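Local coordinates for protein diaminopropionate ammonia-lyase (Escherichia coli, PDB 4D9N) that catalyses the pyridoxal-phosphate-dependent alpha,beta-elimination of L- and D-diaminopropionate to pyruvate and ammonia, working as a homodimer, at residues Leu100-Leu105 against Ala131-Gln136; Ile256-Asp261 against Ile310-Ser315; Thr284-Leu289 against Gly337-Val342. All coordinates share one frame; numbering follows the deposited sequence.

Contact 1: Leu100-Leu105 against Ala131-Gln136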
ATOM      1  N   LEU A 100     -28.298  27.587 -15.768  1.00 68.53           N
ATOM      2  CA  LEU A 100     -27.771  26.951 -16.970  1.00 67.27           C
ATOM      3  C   LEU A 100     -28.209  25.489 -17.052  1.00 66.91           C
ATOM      4  O   LEU A 100     -28.269  24.792 -16.036  1.00 66.66           O
ATOM      5  CB  LEU A 100     -26.240  27.039 -16.992  1.00 65.77           C
ATOM      6  CG  LEU A 100     -25.514  27.495 -18.265  1.00 65.44           C
ATOM      7  CD1 LEU A 100     -24.023  27.218 -18.141  1.00 63.96           C
ATOM      8  CD2 LEU A 100     -26.063  26.853 -19.531  1.00 66.20           C
ATOM      9  N   SER A 101     -28.516  25.038 -18.265  1.00 66.54           N
ATOM     10  CA  SER A 101     -28.893  23.648 -18.511  1.00 66.12           C
ATOM     11  C   SER A 101     -27.850  22.952 -19.384  1.00 64.56           C
ATOM     12  O   SER A 101     -27.530  23.421 -20.480  1.00 64.12           O
ATOM     13  CB  SER A 101     -30.281  23.572 -19.154  1.00 67.70           C
ATOM     14  OG  SER A 101     -30.632  22.234 -19.474  1.00 68.02           O
ATOM     15  N   PHE A 102     -27.325  21.836 -18.881  1.00 63.20           N
ATOM     16  CA  PHE A 102     -26.292  21.068 -19.576  1.00 61.86           C
ATOM     17  C   PHE A 102     -26.832  20.368 -20.821  1.00 62.78           C
ATOM     18  O   PHE A 102     -26.181  20.371 -21.866  1.00 62.45           O
ATOM     19  CB  PHE A 102     -25.644  20.052 -18.629  1.00 60.81           C
ATOM     20  CG  PHE A 102     -24.539  20.625 -17.779  1.00 59.16           C
ATOM     21  CD1 PHE A 102     -24.816  21.542 -16.767  1.00 59.18           C
ATOM     22  CD2 PHE A 102     -23.221  20.232 -17.982  1.00 57.53           C
ATOM     23  CE1 PHE A 102     -23.798  22.065 -15.985  1.00 58.03           C
ATOM     24  CE2 PHE A 102     -22.198  20.751 -17.200  1.00 56.55           C
ATOM     25  CZ  PHE A 102     -22.487  21.668 -16.201  1.00 56.93           C
ATOM     26  N   GLU A 103     -28.023  19.781 -20.701  1.00 63.63           N
ATOM     27  CA  GLU A 103     -28.688  19.113 -21.822  1.00 64.73           C
ATOM     28  C   GLU A 103     -29.088  20.096 -22.931  1.00 65.55           C
ATOM     29  O   GLU A 103     -29.251  19.703 -24.089  1.00 66.16           O
ATOM     30  CB  GLU A 103     -29.913  18.333 -21.333  1.00 65.79           C
ATOM     31  N   HIS A 104     -29.243  21.367 -22.561  1.00 65.43           N
ATOM     32  CA  HIS A 104     -29.574  22.434 -23.505  1.00 65.99           C
ATOM     33  C   HIS A 104     -28.428  22.724 -24.435  1.00 64.81           C
ATOM     34  O   HIS A 104     -28.610  22.755 -25.651  1.00 65.32           O
ATOM     35  CB  HIS A 104     -30.009  23.690 -22.750  1.00 66.73           C
ATOM     36  CG  HIS A 104     -30.117  24.929 -23.613  1.00 67.66           C
ATOM     37  ND1 HIS A 104     -31.103  25.103 -24.514  1.00 69.38           N
ATOM     38  CD2 HIS A 104     -29.326  26.076 -23.671  1.00 66.92           C
ATOM     39  CE1 HIS A 104     -30.948  26.293 -25.125  1.00 69.48           C
ATOM     40  NE2 HIS A 104     -29.861  26.887 -24.607  1.00 68.04           N
ATOM     41  N   LEU A 105     -27.237  22.922 -23.873  1.00 63.06           N
ATOM     42  CA  LEU A 105     -26.045  23.245 -24.662  1.00 61.92           C
ATOM     43  C   LEU A 105     -25.474  22.032 -25.404  1.00 61.86           C
ATOM     44  O   LEU A 105     -24.991  22.164 -26.532  1.00 61.91           O
ATOM     45  CB  LEU A 105     -24.963  23.888 -23.785  1.00 60.14           C
ATOM     46  CG  LEU A 105     -25.271  25.167 -22.995  1.00 60.00           C
ATOM     47  CD1 LEU A 105     -24.056  25.571 -22.177  1.00 58.49           C
ATOM     48  CD2 LEU A 105     -25.700  26.319 -23.893  1.00 60.73           C
ATOM     49  N   ALA A 131     -16.005  20.621 -22.137  1.00 38.65           N
ATOM     50  CA  ALA A 131     -16.342  20.862 -23.539  1.00 39.99           C
ATOM     51  C   ALA A 131     -17.316  19.811 -24.058  1.00 41.10           C
ATOM     52  O   ALA A 131     -18.266  20.140 -24.768  1.00 42.15           O
ATOM     53  CB  ALA A 131     -15.086  20.901 -24.397  1.00 39.78           C
ATOM     54  N   GLN A 132     -17.077  18.553 -23.688  1.00 41.29           N
ATOM     55  CA  GLN A 132     -17.967  17.453 -24.050  1.00 42.51           C
ATOM     56  C   GLN A 132     -19.348  17.630 -23.419  1.00 43.21           C
ATOM     57  O   GLN A 132     -20.366  17.465 -24.092  1.00 44.73           O
ATOM     58  CB  GLN A 132     -17.370  16.108 -23.628  1.00 42.26           C
ATOM     59  CG  GLN A 132     -18.149  14.902 -24.134  1.00 43.22           C
ATOM     60  CD  GLN A 132     -17.736  13.606 -23.466  1.00 43.02           C
ATOM     61  OE1 GLN A 132     -17.873  13.443 -22.249  1.00 42.53           O
ATOM     62  NE2 GLN A 132     -17.242  12.668 -24.262  1.00 43.43           N
ATOM     63  N   GLN A 133     -19.369  17.966 -22.131  1.00 42.62           N
ATOM     64  CA  GLN A 133     -20.618  18.131 -21.386  1.00 43.17           C
ATOM     65  C   GLN A 133     -21.454  19.306 -21.888  1.00 44.07           C
ATOM     66  O   GLN A 133     -22.686  19.265 -21.832  1.00 45.00           O
ATOM     67  CB  GLN A 133     -20.334  18.296 -19.891  1.00 42.22           C
ATOM     68  CG  GLN A 133     -19.754  17.060 -19.219  1.00 41.54           C
ATOM     69  CD  GLN A 133     -20.770  15.950 -19.036  1.00 42.33           C
ATOM     70  OE1 GLN A 133     -21.872  16.175 -18.534  1.00 43.13           O
ATOM     71  NE2 GLN A 133     -20.398  14.740 -19.432  1.00 42.28           N
ATOM     72  N   LEU A 134     -20.783  20.344 -22.383  1.00 43.88           N
ATOM     73  CA  LEU A 134     -21.465  21.554 -22.845  1.00 44.88           C
ATOM     74  C   LEU A 134     -21.535  21.671 -24.375  1.00 45.55           C
ATOM     75  O   LEU A 134     -21.824  22.743 -24.914  1.00 45.90           O
ATOM     76  CB  LEU A 134     -20.844  22.801 -22.201  1.00 44.28           C
ATOM     77  CG  LEU A 134     -20.936  22.860 -20.667  1.00 44.17           C
ATOM     78  CD1 LEU A 134     -20.060  23.965 -20.094  1.00 43.41           C
ATOM     79  CD2 LEU A 134     -22.373  23.015 -20.186  1.00 45.59           C
ATOM     80  N   GLY A 135     -21.279  20.553 -25.054  1.00 45.76           N
ATOM     81  CA  GLY A 135     -21.407  20.450 -26.507  1.00 46.89           C
ATOM     82  C   GLY A 135     -20.451  21.319 -27.304  1.00 46.78           C
ATOM     83  O   GLY A 135     -20.786  21.770 -28.402  1.00 47.65           O
ATOM     84  N   GLN A 136     -19.260  21.546 -26.755  1.00 45.53           N
ATOM     85  CA  GLN A 136     -18.262  22.404 -27.393  1.00 45.29           C
ATOM     86  C   GLN A 136     -17.067  21.600 -27.902  1.00 44.79           C
ATOM     87  O   GLN A 136     -17.006  20.381 -27.725  1.00 44.71           O
ATOM     88  CB  GLN A 136     -17.796  23.507 -26.428  1.00 44.56           C
ATOM     89  CG  GLN A 136     -18.917  24.334 -25.807  1.00 44.95           C
ATOM     90  CD  GLN A 136     -19.845  24.961 -26.836  1.00 46.30           C
ATOM     91  OE1 GLN A 136     -19.401  25.638 -27.767  1.00 46.76           O
ATOM     92  NE2 GLN A 136     -21.145  24.742 -26.667  1.00 46.93           N
TER

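Contact 2: Ile256-Asp261 against Ile310-Ser315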
ATOM      1  N   ILE A 256       1.794  26.064   4.411  1.00 39.63           N
ATOM      2  CA  ILE A 256       3.051  25.621   3.819  1.00 39.85           C
ATOM      3  C   ILE A 256       2.858  25.262   2.348  1.00 38.68           C
ATOM      4  O   ILE A 256       2.001  24.443   2.004  1.00 37.99           O
ATOM      5  CB  ILE A 256       3.654  24.419   4.584  1.00 40.46           C
ATOM      6  CG1 ILE A 256       3.825  24.743   6.074  1.00 42.16           C
ATOM      7  CG2 ILE A 256       4.996  24.032   3.984  1.00 41.02           C
ATOM      8  CD1 ILE A 256       3.831  23.530   6.979  1.00 42.70           C
ATOM      9  N   ILE A 257       3.658  25.885   1.488  1.00 38.92           N
ATOM     10  CA  ILE A 257       3.600  25.625   0.052  1.00 38.04           C
ATOM     11  C   ILE A 257       4.738  24.690  -0.348  1.00 38.54           C
ATOM     12  O   ILE A 257       5.908  24.962  -0.066  1.00 39.97           O
ATOM     13  CB  ILE A 257       3.577  26.939  -0.771  1.00 38.42           C
ATOM     14  CG1 ILE A 257       2.163  27.530  -0.803  1.00 37.59           C
ATOM     15  CG2 ILE A 257       4.040  26.711  -2.204  1.00 38.53           C
ATOM     16  CD1 ILE A 257       1.700  28.179   0.484  1.00 38.02           C
ATOM     17  N   VAL A 258       4.375  23.588  -0.999  1.00 37.62           N
ATOM     18  CA  VAL A 258       5.304  22.502  -1.291  1.00 38.26           C
ATOM     19  C   VAL A 258       5.584  22.399  -2.790  1.00 39.03           C
ATOM     20  O   VAL A 258       4.654  22.330  -3.601  1.00 38.30           O
ATOM     21  CB  VAL A 258       4.758  21.153  -0.759  1.00 37.26           C
ATOM     22  CG1 VAL A 258       5.680  19.999  -1.130  1.00 37.65           C
ATOM     23  CG2 VAL A 258       4.552  21.216   0.750  1.00 37.08           C
ATOM     24  N   GLU A 259       6.870  22.384  -3.143  1.00 40.91           N
ATOM     25  CA  GLU A 259       7.304  22.282  -4.538  1.00 42.31           C
ATOM     26  C   GLU A 259       8.493  21.336  -4.712  1.00 44.14           C
ATOM     27  O   GLU A 259       9.347  21.250  -3.828  1.00 45.00           O
ATOM     28  CB  GLU A 259       7.688  23.660  -5.082  1.00 43.39           C
ATOM     29  CG  GLU A 259       6.517  24.576  -5.387  1.00 42.40           C
ATOM     30  CD  GLU A 259       6.953  25.904  -5.970  1.00 43.95           C
ATOM     31  OE1 GLU A 259       6.426  26.278  -7.040  1.00 44.32           O
ATOM     32  OE2 GLU A 259       7.822  26.573  -5.365  1.00 44.98           O
ATOM     33  N   PRO A 260       8.553  20.625  -5.856  1.00 45.18           N
ATOM     34  CA  PRO A 260       9.753  19.870  -6.224  1.00 47.62           C
ATOM     35  C   PRO A 260      10.899  20.822  -6.555  1.00 50.03           C
ATOM     36  O   PRO A 260      10.666  21.886  -7.135  1.00 50.29           O
ATOM     37  CB  PRO A 260       9.319  19.096  -7.473  1.00 48.18           C
ATOM     38  CG  PRO A 260       8.167  19.865  -8.025  1.00 46.86           C
ATOM     39  CD  PRO A 260       7.462  20.431  -6.830  1.00 44.59           C
ATOM     40  N   ASP A 261      12.121  20.439  -6.195  1.00 52.30           N
ATOM     41  CA  ASP A 261      13.271  21.347  -6.280  1.00 54.94           C
ATOM     42  C   ASP A 261      13.763  21.650  -7.704  1.00 57.38           C
ATOM     43  O   ASP A 261      14.575  22.560  -7.901  1.00 59.24           O
ATOM     44  CB  ASP A 261      14.423  20.850  -5.394  1.00 56.86           C
ATOM     45  CG  ASP A 261      15.122  19.625  -5.958  1.00 58.92           C
ATOM     46  OD1 ASP A 261      14.437  18.656  -6.353  1.00 58.07           O
ATOM     47  OD2 ASP A 261      16.371  19.629  -5.992  1.00 61.99           O
ATOM     48  N   ILE A 310       8.377  25.418   0.803  1.00 44.97           N
ATOM     49  CA  ILE A 310       9.240  24.237   0.825  1.00 44.88           C
ATOM     50  C   ILE A 310       9.690  23.819  -0.574  1.00 45.12           C
ATOM     51  O   ILE A 310       8.875  23.685  -1.492  1.00 44.57           O
ATOM     52  CB  ILE A 310       8.583  23.044   1.565  1.00 44.10           C
ATOM     53  CG1 ILE A 310       8.537  23.314   3.073  1.00 44.31           C
ATOM     54  CG2 ILE A 310       9.332  21.742   1.282  1.00 44.09           C
ATOM     55  CD1 ILE A 310       7.922  22.196   3.889  1.00 43.60           C
ATOM     56  N   SER A 311      10.998  23.628  -0.719  1.00 46.09           N
ATOM     57  CA  SER A 311      11.584  23.070  -1.930  1.00 46.64           C
ATOM     58  C   SER A 311      12.168  21.696  -1.599  1.00 46.89           C
ATOM     59  O   SER A 311      13.148  21.592  -0.854  1.00 47.73           O
ATOM     60  CB  SER A 311      12.663  24.005  -2.478  1.00 47.92           C
ATOM     61  OG  SER A 311      13.218  23.499  -3.676  1.00 48.57           O
ATOM     62  N   CYS A 312      11.559  20.643  -2.143  1.00 46.14           N
ATOM     63  CA  CYS A 312      11.911  19.280  -1.745  1.00 46.18           C
ATOM     64  C   CYS A 312      12.343  18.344  -2.879  1.00 46.51           C
ATOM     65  O   CYS A 312      12.068  18.592  -4.058  1.00 46.32           O
ATOM     66  CB  CYS A 312      10.776  18.645  -0.924  1.00 45.28           C
ATOM     67  SG  CYS A 312       9.236  18.347  -1.824  1.00 43.93           S
ATOM     68  N   GLN A 313      13.023  17.268  -2.482  1.00 46.84           N
ATOM     69  CA  GLN A 313      13.499  16.210  -3.371  1.00 47.12           C
ATOM     70  C   GLN A 313      12.335  15.499  -4.064  1.00 45.90           C
ATOM     71  O   GLN A 313      11.244  15.396  -3.502  1.00 44.56           O
ATOM     72  CB  GLN A 313      14.308  15.206  -2.549  1.00 47.80           C
ATOM     73  CG  GLN A 313      15.355  14.419  -3.321  1.00 49.07           C
ATOM     74  CD  GLN A 313      16.325  13.692  -2.404  1.00 49.99           C
ATOM     75  OE1 GLN A 313      16.692  14.195  -1.339  1.00 50.24           O
ATOM     76  NE2 GLN A 313      16.750  12.504  -2.817  1.00 50.45           N
ATOM     77  N   ASP A 314      12.579  15.007  -5.279  1.00 46.38           N
ATOM     78  CA  ASP A 314      11.552  14.325  -6.084  1.00 45.40           C
ATOM     79  C   ASP A 314      10.894  13.171  -5.329  1.00 43.80           C
ATOM     80  O   ASP A 314       9.672  13.026  -5.349  1.00 42.85           O
ATOM     81  CB  ASP A 314      12.140  13.781  -7.397  1.00 47.15           C
ATOM     82  CG  ASP A 314      12.921  14.828  -8.184  1.00 49.19           C
ATOM     83  OD1 ASP A 314      12.610  15.008  -9.383  1.00 49.77           O
ATOM     84  OD2 ASP A 314      13.846  15.460  -7.617  1.00 50.14           O
ATOM     85  N   SER A 315      11.717  12.366  -4.658  1.00 43.53           N
ATOM     86  CA  SER A 315      11.275  11.126  -4.017  1.00 42.14           C
ATOM     87  C   SER A 315      10.402  11.335  -2.770  1.00 40.63           C
ATOM     88  O   SER A 315       9.892  10.367  -2.197  1.00 39.98           O
ATOM     89  CB  SER A 315      12.482  10.235  -3.691  1.00 43.32           C
ATOM     90  OG  SER A 315      13.373  10.875  -2.794  1.00 44.24           O
TER

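Contact 3: Thr284-Leu289 against Gly337-Val342. With DSN (D-serine), chain C.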
ATOM      1  N   THR A 284      10.141  16.147 -17.308  1.00 73.77           N
ATOM      2  CA  THR A 284      11.268  16.382 -16.409  1.00 73.70           C
ATOM      3  C   THR A 284      10.862  16.257 -14.938  1.00 69.91           C
ATOM      4  O   THR A 284      11.474  15.498 -14.183  1.00 69.94           O
ATOM      5  CB  THR A 284      11.907  17.765 -16.651  1.00 74.95           C
ATOM      6  N   ILE A 285       9.829  17.003 -14.547  1.00 66.74           N
ATOM      7  CA  ILE A 285       9.315  16.995 -13.174  1.00 63.02           C
ATOM      8  C   ILE A 285       8.061  16.119 -13.045  1.00 60.74           C
ATOM      9  O   ILE A 285       7.632  15.489 -14.019  1.00 62.22           O
ATOM     10  CB  ILE A 285       9.000  18.426 -12.686  1.00 61.56           C
ATOM     11  N   MET A 286       7.487  16.075 -11.842  1.00 56.95           N
ATOM     12  CA  MET A 286       6.261  15.312 -11.587  1.00 54.28           C
ATOM     13  C   MET A 286       5.040  15.962 -12.241  1.00 53.01           C
ATOM     14  O   MET A 286       4.777  17.154 -12.044  1.00 51.87           O
ATOM     15  CB  MET A 286       6.038  15.112 -10.083  1.00 51.53           C
ATOM     16  CG  MET A 286       6.034  16.385  -9.248  1.00 50.29           C
ATOM     17  SD  MET A 286       6.159  16.072  -7.475  1.00 48.87           S
ATOM     18  CE  MET A 286       7.879  15.587  -7.326  1.00 51.02           C
ATOM     19  N   ALA A 287       4.308  15.165 -13.018  1.00 52.94           N
ATOM     20  CA  ALA A 287       3.159  15.644 -13.787  1.00 52.27           C
ATOM     21  C   ALA A 287       2.142  16.374 -12.914  1.00 49.33           C
ATOM     22  O   ALA A 287       1.563  15.788 -11.996  1.00 47.42           O
ATOM     23  CB  ALA A 287       2.499  14.490 -14.530  1.00 53.14           C
ATOM     24  N   GLY A 288       1.945  17.658 -13.203  1.00 48.81           N
ATOM     25  CA  GLY A 288       0.994  18.482 -12.467  1.00 46.38           C
ATOM     26  C   GLY A 288       1.623  19.669 -11.766  1.00 45.53           C
ATOM     27  O   GLY A 288       0.972  20.700 -11.582  1.00 44.80           O
ATOM     28  N   LEU A 289       2.886  19.530 -11.372  1.00 46.05           N
ATOM     29  CA  LEU A 289       3.569  20.577 -10.608  1.00 45.60           C
ATOM     30  C   LEU A 289       4.648  21.317 -11.398  1.00 48.00           C
ATOM     31  O   LEU A 289       5.487  22.012 -10.817  1.00 48.30           O
ATOM     32  CB  LEU A 289       4.131  20.019  -9.294  1.00 44.36           C
ATOM     33  CG  LEU A 289       3.137  19.558  -8.223  1.00 42.06           C
ATOM     34  CD1 LEU A 289       3.888  19.012  -7.017  1.00 41.71           C
ATOM     35  CD2 LEU A 289       2.184  20.671  -7.801  1.00 40.79           C
ATOM     36  N   GLY A 337      -1.781  10.121  -6.595  1.00 29.28           N
ATOM     37  CA  GLY A 337      -0.733  10.269  -7.609  1.00 30.03           C
ATOM     38  C   GLY A 337       0.455  11.088  -7.136  1.00 30.56           C
ATOM     39  O   GLY A 337       0.433  11.648  -6.032  1.00 30.23           O
ATOM     40  N   GLU A 338       1.485  11.166  -7.981  1.00 31.57           N
ATOM     41  CA  GLU A 338       2.769  11.766  -7.595  1.00 32.53           C
ATOM     42  C   GLU A 338       2.641  13.200  -7.081  1.00 32.72           C
ATOM     43  O   GLU A 338       3.154  13.525  -6.010  1.00 32.77           O
ATOM     44  CB  GLU A 338       3.797  11.687  -8.733  1.00 33.56           C
ATOM     45  CG  GLU A 338       5.236  11.883  -8.258  1.00 34.55           C
ATOM     46  CD  GLU A 338       6.277  11.761  -9.363  1.00 35.78           C
ATOM     47  OE1 GLU A 338       5.901  11.528 -10.534  1.00 36.21           O
ATOM     48  OE2 GLU A 338       7.482  11.906  -9.056  1.00 36.25           O
ATOM     49  N   SER A 339       1.937  14.039  -7.836  1.00 33.05           N
ATOM     50  CA  SER A 339       1.714  15.430  -7.446  1.00 33.30           C
ATOM     51  C   SER A 339       0.685  15.569  -6.324  1.00 32.65           C
ATOM     52  O   SER A 339       0.671  16.575  -5.611  1.00 32.79           O
ATOM     53  CB  SER A 339       1.296  16.265  -8.657  1.00 34.05           C
ATOM     54  OG  SER A 339       2.389  16.486  -9.531  1.00 35.08           O
ATOM     55  N   GLY A 340      -0.166  14.556  -6.171  1.00 32.05           N
ATOM     56  CA  GLY A 340      -1.223  14.579  -5.166  1.00 31.58           C
ATOM     57  C   GLY A 340      -0.775  14.197  -3.768  1.00 31.43           C
ATOM     58  O   GLY A 340      -1.483  14.445  -2.797  1.00 31.40           O
ATOM     59  N   ALA A 341       0.407  13.599  -3.665  1.00 31.61           N
ATOM     60  CA  ALA A 341       0.865  13.012  -2.409  1.00 31.64           C
ATOM     61  C   ALA A 341       2.037  13.755  -1.776  1.00 32.14           C
ATOM     62  O   ALA A 341       2.389  13.494  -0.619  1.00 32.42           O
ATOM     63  CB  ALA A 341       1.221  11.551  -2.622  1.00 31.41           C
ATOM     64  N   VAL A 342       2.624  14.680  -2.535  1.00 32.39           N
ATOM     65  CA  VAL A 342       3.844  15.384  -2.129  1.00 33.03           C
ATOM     66  C   VAL A 342       3.692  16.166  -0.814  1.00 33.11           C
ATOM     67  O   VAL A 342       4.634  16.242  -0.028  1.00 33.56           O
ATOM     68  CB  VAL A 342       4.410  16.267  -3.278  1.00 33.50           C
ATOM     69  CG1 VAL A 342       3.577  17.525  -3.484  1.00 33.48           C
ATOM     70  CG2 VAL A 342       5.872  16.623  -3.029  1.00 34.33           C
TER
HETATM   71  N   DSN C 401      -1.452  22.686 -14.058  1.00 36.17           N
HETATM   72  CA  DSN C 401      -0.708  21.582 -14.728  1.00 36.77           C
HETATM   73  C   DSN C 401      -1.660  20.742 -15.550  1.00 35.88           C
HETATM   74  O   DSN C 401      -1.712  20.805 -16.778  1.00 34.37           O
HETATM   75  OXT DSN C 401      -2.433  19.952 -15.006  1.00 36.07           O
HETATM   76  CB  DSN C 401       0.414  22.205 -15.564  1.00 37.54           C
HETATM   77  OG  DSN C 401       1.687  21.861 -14.999  1.00 37.74           O

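Contact 1: Leu100-Leu105 against Ala131-Gln136
The two backbones come closest where Leu105 meets Leu134, with their CA atoms 5.2 Å apart, as helix 102-107 packs against the C-terminal end of helix 122-133. Leu134 carries the contact. One of its methyls, CD2, serves two partners. It lies over one face of the Phe102 ring in a CH-pi contact, 3.9 Å from the ring centroid and 21° off the normal. The methyl is offset from the centre toward the rim; the nearest ring atom is Phe102 CD2. The same Leu134 CD2 also meets Leu105 CD1 at 3.7 Å. These two leucine side chains run side by side and point the same way. At the edge of the Phe102 ring, in its plane, comes Gln133 CB, 4.0 Å from Phe102 CD2.

The segment 131-136 ends its helix with a Schellman motif. Gln136 N bonds to Ala131 O at 2.6 Å, and Gly135 N makes a weak bond to Gln132 O. Gly135 is the C-prime residue, with positive phi. Its CA also approaches Leu105 O. On the other side of the contact Ser101 is the N-cap of helix 102-107, and its OG accepts a weak bond from His104 N.

Gln136 folds back on its own segment. With all three side-chain torsions near -53°, its chain curls until NE2 donates to Leu134 O at 2.7 Å, the carbonyl oxygen lying close to the amide plane. Gln136 OE1 accepts from Met113 N. Helix 81-92 packs on this site as well, with Ile85 against Leu134 and Leu89 against Leu105.

Contact 2: Ile256-Asp261 against Ile310-Ser315
Four backbone hydrogen bonds join Ile256-Asp261 to Ile310-Ser315. Ile310 N donates to Ile257 O at 2.7 Å, and Glu259 N donates to Ile310 O. Cys312 N then donates to Glu259 O at 2.8 Å, and Asp261 N donates to Cys312 O. Pro260 has no N-H to give, but its CA makes a CA-H...O contact of 3.4 Å with Cys312 O.

The apolar contacts gather on the face that holds Val258 and Ile310. Ile256 CG2 meets Ile310 CD1 at 3.5 Å. Val258 CG1, set anti to the backbone N (chi1 177°), approaches Cys312 SG at 4.0 Å. Val342 and Val346 of helix 338-351 pack on this face.

The polar side chains Glu259 and Ser311 point to the other face. The Glu259 carboxylate accepts from two backbone amides, Ile266 N through OE1 and Tyr267 N through OE2, where helix 265-272 begins. Ser311 OG lies 3.4 Å from Asp261 CB and also makes a weak hydrogen bond with Asp264 OD2.

Beyond the strands two like charges come close. Asp261 OD1 and Asp314 OD2 are 3.5 Å apart, with their carboxylate planes nearly perpendicular. Lys7 NZ makes a long, weak ion pair with Asp261 OD2, which may offset part of this charge.

The strands run parallel, with Val258 beside Ile310 and Glu259 beside Ser311. They are neighbours in the larger sheet of an alpha/beta fold, as in the tryptophan synthase beta family of pyridoxal-phosphate enzymes.

Contact 3: Thr284-Leu289 against Gly337-Val342
Ser339 turns OG beside its backbone N (chi1 -73°), which puts the hydroxyl by Ala287 O. Glu338 extends from a CG anti to its backbone N (chi1 -162°), which carries its carboxylate to Met286 CB. The segment 284-289 contains a type II beta turn from Met286 to Leu289, closed by Leu289 N to Met286 O. It packs on the start of helix 338-351.

The hydrogen bond across the contact comes from the serine. Ser339 OG donates to Ala287 O at 2.7 Å. The hydroxyl stands above the carbonyl plane, 60° out of it, and does not meet a lone pair. Ser339 is buried, and Leu289 CG lies 3.4 Å from its OG.

The Glu338 and Met286 side chains cross at about a right angle, with Glu338 CD 3.4 Å from Met286 CB. This is a contact with the root of the methionine rather than its sulfur. The chain of Met286 bends at its last torsion, and SD makes a loose approach to Val342 CG2. Leu289 and Val342 reach toward each other tip to tip, CD1 to CG1 at 3.8 Å. Pro260 touches the side chains of both Met286 and Leu289, and Ala317 of helix 315-325 touches Met286, Glu338 and Val342.

The turn also borders the active site. Asp120, probably the proton acceptor for the L-isomer, takes a weak hydrogen bond at OD1 from Gly288 N. Asp120 OD1 is also hydrogen-bonded to the bound D-serine. Gly288 has positive phi. Its own carbonyl oxygen, Gly288 O, lies 3.7 Å from CA of D-serine.

Overall arrangement
Contact 1 comes first along the chain and closes before the others open. It lies at the surface, with its centre about 39 Å from that of contact 2 and about 31 Å from that of contact 3. Its helix 122-133 leads into strand 137-142 of the four-stranded parallel sheet. Contacts 2 and 3 alternate along the chain, and their centres are about 10 Å apart. Strand 254-260 of the seven-stranded sheet links them. Its Pro260 CD meets Leu289 CD1 at 3.8 Å. Met286 CE also lies 3.7 Å from Asp314 O. The end of strand 254-260 thus packs against the 284-289 turn, which borders the D-serine site, while contact 1 lies away from it.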